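Local coordinates for magnesium and cobalt efflux protein CorC (Neisseria meningitidis, PDB 2PLI), which probably takes part in the transport of magnesium and cobalt ions, and is represented here by its transporter-associated domain with bound zinc, at residues H23-E29 / A44-L50. Residues are numbered along the deposited sequence; the frame is centred on the assembly and turned at random. Where two conformers were deposited one is given.
Sequences HAATEIE and ADTIGGL. With ZN (zinc ion), chain E; ZN (zinc ion), chain U.
Three backbone hydrogen bonds tie Ala24, Thr26 and Ile28 to the start of helix 47-55 and the residue just before its N-cap. Gly48 N gives its proton to Ala24 O (2.9 Å), in the carbonyl plane and on a lone pair; Ile47 CG2 lies against the same oxygen. Ile47 N meets Thr26 O almost head-on, with a C=O...N angle of 174°, while Ile28 N returns a nearly straight bond to Asp45 O. Between the last two, Glu27 and Thr46 form a single beta bridge, and each is the N-cap of its own helix. Thr46 OG1 takes the place between backbone N and carbonyl carbon (chi1 69°), where it accepts from Gly49 N (3.1 Å) as a capping bond; a water bonded to this hydroxyl also reaches Ala24 O, weakly. The same rotation lays Thr46 CG2 against Ala25 O.

Apolar packing centres on Ile28, which runs its CG1-CD1 arm alongside the Thr46 carbonyl until CD1 lies 4.1 Å from both Ala44 CB and Leu50 CB. Ala24 CB packs against Gly48 CA (3.9 Å).

The carboxylates of Asp45, Glu29 and Glu27 lie at two zinc ions. Asp45 OD1 binds one at 2.2 Å, together with a water and His23 of a second subunit. The Glu29 carboxylate stands roughly perpendicular to that of Asp45, OE1 and OE2 both 3.0 Å from this zinc, longer than the Asp45 bond. The zinc-bound water also lies 2.7 Å from Glu27 OE1, which makes a salt bridge to Arg21 of the second subunit. Glu27 OE2 binds the other zinc at 2.0 Å with Asp10 and His13 of the second subunit and Asp10 of a third. Backbone bonds thus join two helix starts within the transporter-associated domain, while zinc and arginine, probably offsetting the clustered negative charge, link them to other subunits.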
loop_
_atom_site.group_PDB
_atom_site.type_symbol
_atom_site.label_atom_id
_atom_site.label_comp_id
_atom_site.label_asym_id
_atom_site.label_seq_id
_atom_site.Cartn_x
_atom_site.Cartn_y
_atom_site.Cartn_z
ATOM N N HIS A 23 -1.721 1.840 11.529
ATOM C CA HIS A 23 -0.799 0.916 12.172
ATOM C C HIS A 23 0.486 1.671 12.417
ATOM O O HIS A 23 1.051 2.263 11.515
ATOM C CB HIS A 23 -0.499 -0.293 11.289
ATOM C CG HIS A 23 -1.642 -1.238 11.135
ATOM N ND1 HIS A 23 -1.477 -2.525 10.666
ATOM C CD2 HIS A 23 -2.968 -1.081 11.347
ATOM C CE1 HIS A 23 -2.654 -3.121 10.612
ATOM N NE2 HIS A 23 -3.570 -2.270 11.023
ATOM N N ALA A 24 0.983 1.604 13.642
ATOM C CA ALA A 24 2.218 2.309 13.957
ATOM C C ALA A 24 3.443 1.899 13.142
ATOM O O ALA A 24 4.397 2.686 13.022
ATOM C CB ALA A 24 2.526 2.186 15.452
ATOM N N ALA A 25 3.432 0.664 12.677
ATOM C CA ALA A 25 4.546 0.121 11.917
ATOM C C ALA A 25 4.583 0.586 10.449
ATOM O O ALA A 25 5.575 0.317 9.736
ATOM C CB ALA A 25 4.510 -1.376 12.029
ATOM N N THR A 26 3.593 1.394 10.047
ATOM C CA THR A 26 3.524 1.945 8.678
ATOM C C THR A 26 4.785 2.802 8.415
ATOM O O THR A 26 5.170 3.630 9.230
ATOM C CB THR A 26 2.288 2.788 8.462
ATOM O OG1 THR A 26 1.114 2.024 8.746
ATOM C CG2 THR A 26 2.258 3.293 7.016
ATOM N N GLU A 27 5.440 2.547 7.295
ATOM C CA GLU A 27 6.672 3.239 6.974
ATOM C C GLU A 27 6.386 4.681 6.632
ATOM O O GLU A 27 5.391 5.020 5.948
ATOM C CB GLU A 27 7.390 2.483 5.845
ATOM C CG GLU A 27 7.868 1.124 6.338
ATOM C CD GLU A 27 8.209 0.127 5.242
ATOM O OE1 GLU A 27 9.006 0.428 4.341
ATOM O OE2 GLU A 27 7.710 -1.046 5.224
ATOM N N ILE A 28 7.332 5.505 7.133
ATOM C CA ILE A 28 7.141 6.947 6.930
ATOM C C ILE A 28 6.946 7.301 5.462
ATOM O O ILE A 28 6.117 8.140 5.144
ATOM C CB ILE A 28 8.321 7.741 7.570
ATOM C CG1 ILE A 28 8.296 7.604 9.089
ATOM C CG2 ILE A 28 8.233 9.215 7.160
ATOM C CD1 ILE A 28 9.527 8.286 9.779
ATOM N N GLU A 29 7.652 6.619 4.544
ATOM C CA GLU A 29 7.478 6.918 3.124
ATOM C C GLU A 29 6.084 6.612 2.615
ATOM O O GLU A 29 5.571 7.300 1.756
ATOM C CB GLU A 29 8.485 6.168 2.271
ATOM C CG GLU A 29 9.912 6.473 2.625
ATOM C CD GLU A 29 10.518 5.563 3.644
ATOM O OE1 GLU A 29 9.830 4.909 4.442
ATOM O OE2 GLU A 29 11.759 5.483 3.637
ATOM N N ALA A 44 13.999 7.707 12.862
ATOM C CA ALA A 44 12.732 6.959 12.779
ATOM C C ALA A 44 12.458 6.521 11.354
ATOM O O ALA A 44 12.662 7.280 10.418
ATOM C CB ALA A 44 11.562 7.808 13.272
ATOM N N ASP A 45 11.929 5.322 11.212
ATOM C CA ASP A 45 11.516 4.809 9.910
ATOM C C ASP A 45 10.015 4.553 9.730
ATOM O O ASP A 45 9.525 4.346 8.596
ATOM C CB ASP A 45 12.194 3.505 9.679
ATOM C CG ASP A 45 12.065 3.091 8.281
ATOM O OD1 ASP A 45 12.196 4.003 7.379
ATOM O OD2 ASP A 45 11.770 1.894 8.060
ATOM N N THR A 46 9.308 4.553 10.858
ATOM C CA THR A 46 7.865 4.315 10.885
ATOM C C THR A 46 7.130 5.496 11.528
ATOM O O THR A 46 7.706 6.333 12.250
ATOM C CB THR A 46 7.494 3.055 11.676
ATOM O OG1 THR A 46 7.762 3.263 13.084
ATOM C CG2 THR A 46 8.236 1.802 11.180
ATOM N N ILE A 47 5.814 5.521 11.320
ATOM C CA ILE A 47 5.034 6.634 11.861
ATOM C C ILE A 47 5.017 6.562 13.389
ATOM O O ILE A 47 5.067 7.585 14.046
ATOM C CB ILE A 47 3.648 6.675 11.233
ATOM C CG1 ILE A 47 2.882 7.946 11.622
ATOM C CG2 ILE A 47 2.863 5.415 11.578
ATOM C CD1 ILE A 47 3.590 9.269 11.323
ATOM N N GLY A 48 4.951 5.356 13.956
ATOM C CA GLY A 48 5.037 5.192 15.415
ATOM C C GLY A 48 6.350 5.751 15.952
ATOM O O GLY A 48 6.401 6.432 16.986
ATOM N N GLY A 49 7.449 5.437 15.259
ATOM C CA GLY A 49 8.754 5.991 15.596
ATOM C C GLY A 49 8.803 7.496 15.552
ATOM O O GLY A 49 9.424 8.134 16.430
ATOM N N LEU A 50 8.164 8.085 14.548
ATOM C CA LEU A 50 8.114 9.514 14.423
ATOM C C LEU A 50 7.302 10.169 15.545
ATOM O O LEU A 50 7.704 11.190 16.105
ATOM C CB LEU A 50 7.566 9.882 13.053
ATOM C CG LEU A 50 7.736 11.327 12.645
ATOM C CD1 LEU A 50 9.198 11.691 12.377
ATOM C CD2 LEU A 50 6.950 11.573 11.395
HETATM ZN ZN ZN E . 12.063 3.054 5.347
HETATM ZN ZN ZN U . 8.024 -2.306 3.740
HETATM O O HOH W 1 6.699 1.376 14.892
HETATM O O HOH W 2 11.230 1.852 3.817
#